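Local structure of beta-galactosidase (Marinomonas sp. ef1, 6Y2K) at the interface of chains A and B. The protein hydrolyses beta-galactosides, releasing terminal galactose, as a cold-active hexameric GH42 beta-galactosidase. Sequence-based numbering; all coordinates share one arbitrary frame. Chains: chain A/B, beta-galactosidase.

The interface of chains A and B. Residues chain A 356-358, 363-364, 371; chain B 500, 506, 510.
B:Ile506 inserts its side chain among the loop residues A:Gln356, A:Pro358, A:Gln363 and A:Pro371, joining the trimerisation-domain family region of chain B to the GH42 catalytic region of chain A. The paired chains belong to the hexamer on which the coexistence of cold activity and thermal stability in this enzyme relies. Of the residues described, B:Ile506 has the most surface hidden by the partner, 85 Å². Its backbone N donates to the carbonyl O of A:Pro358 at 2.9 Å. CG1 stands anti to the carbonyl carbon (chi1 -63°), and the extended branch carries CD1 to 3.3 Å from the backbone O of A:Gln363 and 3.7 Å from the amide NE2 of A:Gln356, whose side chain it crosses at about a right angle. That amide is itself fixed within chain A: NE2 donates to the same A:Gln363 O at 2.8 Å, with the acceptor close to the amide plane, so rotation of the group is restrained beside the isoleucine tip. A:Gln363 and B:Lys500 meet tip to tip, the terminal amine NZ donating to the side-chain carbonyl OE1 at 2.6 Å, tilted 28° from the carbonyl plane. The glutamine's CG lies between backbone N and carbonyl carbon (chi1 68°), and its extended chain then projects OE1 toward the lysine. An alanine here would probably leave the B:Lys500 NZ without this acceptor and its tip freer to swing. SD of A:Met364 lies 3.8 Å from the same NZ, its side chain passing obliquely. At the opposite flank, the A:Pro371 ring crosses B:Leu510 nearly perpendicularly, CB reaching CD2 at 3.9 Å, while its CG lies 4.0 Å from CD1 of B:Ile506.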
ATOM      1  N   GLN A 356      43.269 -15.662  -0.660  1.00 16.85           N
ATOM      2  CA  GLN A 356      42.805 -14.376  -1.196  1.00 16.71           C
ATOM      3  C   GLN A 356      44.004 -13.497  -1.553  1.00 16.92           C
ATOM      4  O   GLN A 356      44.885 -13.298  -0.718  1.00 16.98           O
ATOM      5  CB  GLN A 356      41.919 -13.681  -0.158  1.00 16.24           C
ATOM      6  CG  GLN A 356      41.400 -12.301  -0.545  1.00 15.96           C
ATOM      7  CD  GLN A 356      40.518 -11.678   0.526  1.00 15.64           C
ATOM      8  OE1 GLN A 356      40.025 -12.359   1.441  1.00 14.78           O
ATOM      9  NE2 GLN A 356      40.304 -10.372   0.409  1.00 15.47           N
ATOM     10  N   ALA A 357      44.044 -12.985  -2.783  1.00 17.00           N
ATOM     11  CA  ALA A 357      45.194 -12.191  -3.239  1.00 17.30           C
ATOM     12  C   ALA A 357      45.083 -10.758  -2.718  1.00 17.63           C
ATOM     13  O   ALA A 357      43.988 -10.217  -2.678  1.00 17.66           O
ATOM     14  CB  ALA A 357      45.270 -12.200  -4.755  1.00 18.20           C
ATOM     15  N   PRO A 358      46.212 -10.136  -2.315  1.00 17.43           N
ATOM     16  CA  PRO A 358      46.143  -8.756  -1.823  1.00 17.48           C
ATOM     17  C   PRO A 358      46.225  -7.684  -2.926  1.00 17.59           C
ATOM     18  O   PRO A 358      46.130  -6.490  -2.613  1.00 18.14           O
ATOM     19  CB  PRO A 358      47.358  -8.670  -0.899  1.00 17.46           C
ATOM     20  CG  PRO A 358      48.360  -9.529  -1.573  1.00 17.81           C
ATOM     21  CD  PRO A 358      47.576 -10.681  -2.172  1.00 17.87           C
ATOM     22  N   GLN A 363      41.172  -8.625  -5.561  1.00 15.17           N
ATOM     23  CA  GLN A 363      41.699  -8.568  -4.194  1.00 15.61           C
ATOM     24  C   GLN A 363      40.617  -8.727  -3.088  1.00 15.71           C
ATOM     25  O   GLN A 363      40.939  -9.151  -1.976  1.00 15.50           O
ATOM     26  CB  GLN A 363      42.573  -7.316  -3.970  1.00 15.69           C
ATOM     27  CG  GLN A 363      41.845  -5.977  -3.990  1.00 16.31           C
ATOM     28  CD  GLN A 363      42.796  -4.792  -4.049  1.00 16.20           C
ATOM     29  OE1 GLN A 363      42.891  -4.014  -3.095  1.00 15.83           O
ATOM     30  NE2 GLN A 363      43.519  -4.652  -5.173  1.00 16.54           N
ATOM     31  N   MET A 364      39.351  -8.419  -3.401  1.00 15.71           N
ATOM     32  CA  MET A 364      38.234  -8.659  -2.466  1.00 16.37           C
ATOM     33  C   MET A 364      37.526 -10.019  -2.637  1.00 15.86           C
ATOM     34  O   MET A 364      36.529 -10.273  -1.955  1.00 15.95           O
ATOM     35  CB  MET A 364      37.198  -7.528  -2.567  1.00 17.14           C
ATOM     36  CG  MET A 364      37.750  -6.136  -2.298  1.00 17.57           C
ATOM     37  SD  MET A 364      38.513  -5.961  -0.674  1.00 18.87           S
ATOM     38  CE  MET A 364      37.082  -6.017   0.390  1.00 18.60           C
ATOM     39  N   PRO A 371      44.214 -13.036   3.053  1.00 18.51           N
ATOM     40  CA  PRO A 371      45.490 -12.598   2.468  1.00 18.81           C
ATOM     41  C   PRO A 371      46.730 -12.790   3.371  1.00 18.96           C
ATOM     42  O   PRO A 371      47.843 -12.913   2.855  1.00 19.01           O
ATOM     43  CB  PRO A 371      45.246 -11.115   2.157  1.00 19.08           C
ATOM     44  CG  PRO A 371      43.769 -11.010   1.983  1.00 19.41           C
ATOM     45  CD  PRO A 371      43.204 -11.962   3.000  1.00 18.91           C
TER
ATOM     46  N   LYS B 500      43.699  -0.012   2.501  1.00 17.10           N
ATOM     47  CA  LYS B 500      44.503  -0.061   1.274  1.00 17.61           C
ATOM     48  C   LYS B 500      45.888   0.548   1.466  1.00 17.88           C
ATOM     49  O   LYS B 500      46.052   1.546   2.180  1.00 18.41           O
ATOM     50  CB  LYS B 500      43.809   0.680   0.115  1.00 17.37           C
ATOM     51  CG  LYS B 500      42.416   0.188  -0.256  1.00 17.30           C
ATOM     52  CD  LYS B 500      42.429  -1.197  -0.872  1.00 17.43           C
ATOM     53  CE  LYS B 500      41.021  -1.725  -1.100  1.00 17.73           C
ATOM     54  NZ  LYS B 500      41.021  -3.165  -1.472  1.00 17.81           N
ATOM     55  N   ILE B 506      45.928  -4.752  -0.335  1.00 19.37           N
ATOM     56  CA  ILE B 506      45.500  -4.954   1.051  1.00 19.69           C
ATOM     57  C   ILE B 506      46.755  -4.939   1.932  1.00 20.41           C
ATOM     58  O   ILE B 506      47.719  -5.622   1.601  1.00 21.32           O
ATOM     59  CB  ILE B 506      44.734  -6.281   1.220  1.00 19.58           C
ATOM     60  CG1 ILE B 506      43.448  -6.246   0.372  1.00 19.58           C
ATOM     61  CG2 ILE B 506      44.436  -6.539   2.692  1.00 19.10           C
ATOM     62  CD1 ILE B 506      42.682  -7.548   0.325  1.00 19.76           C
ATOM     63  N   LEU B 510      46.327  -6.935   7.206  1.00 19.51           N
ATOM     64  CA  LEU B 510      44.902  -6.673   6.934  1.00 18.77           C
ATOM     65  C   LEU B 510      44.432  -5.322   7.468  1.00 18.13           C
ATOM     66  O   LEU B 510      45.155  -4.641   8.217  1.00 17.35           O
ATOM     67  CB  LEU B 510      43.998  -7.796   7.463  1.00 19.19           C
ATOM     68  CG  LEU B 510      44.371  -9.240   7.106  1.00 19.14           C
ATOM     69  CD1 LEU B 510      43.271 -10.173   7.561  1.00 19.59           C
ATOM     70  CD2 LEU B 510      44.601  -9.390   5.614  1.00 19.50           C
TER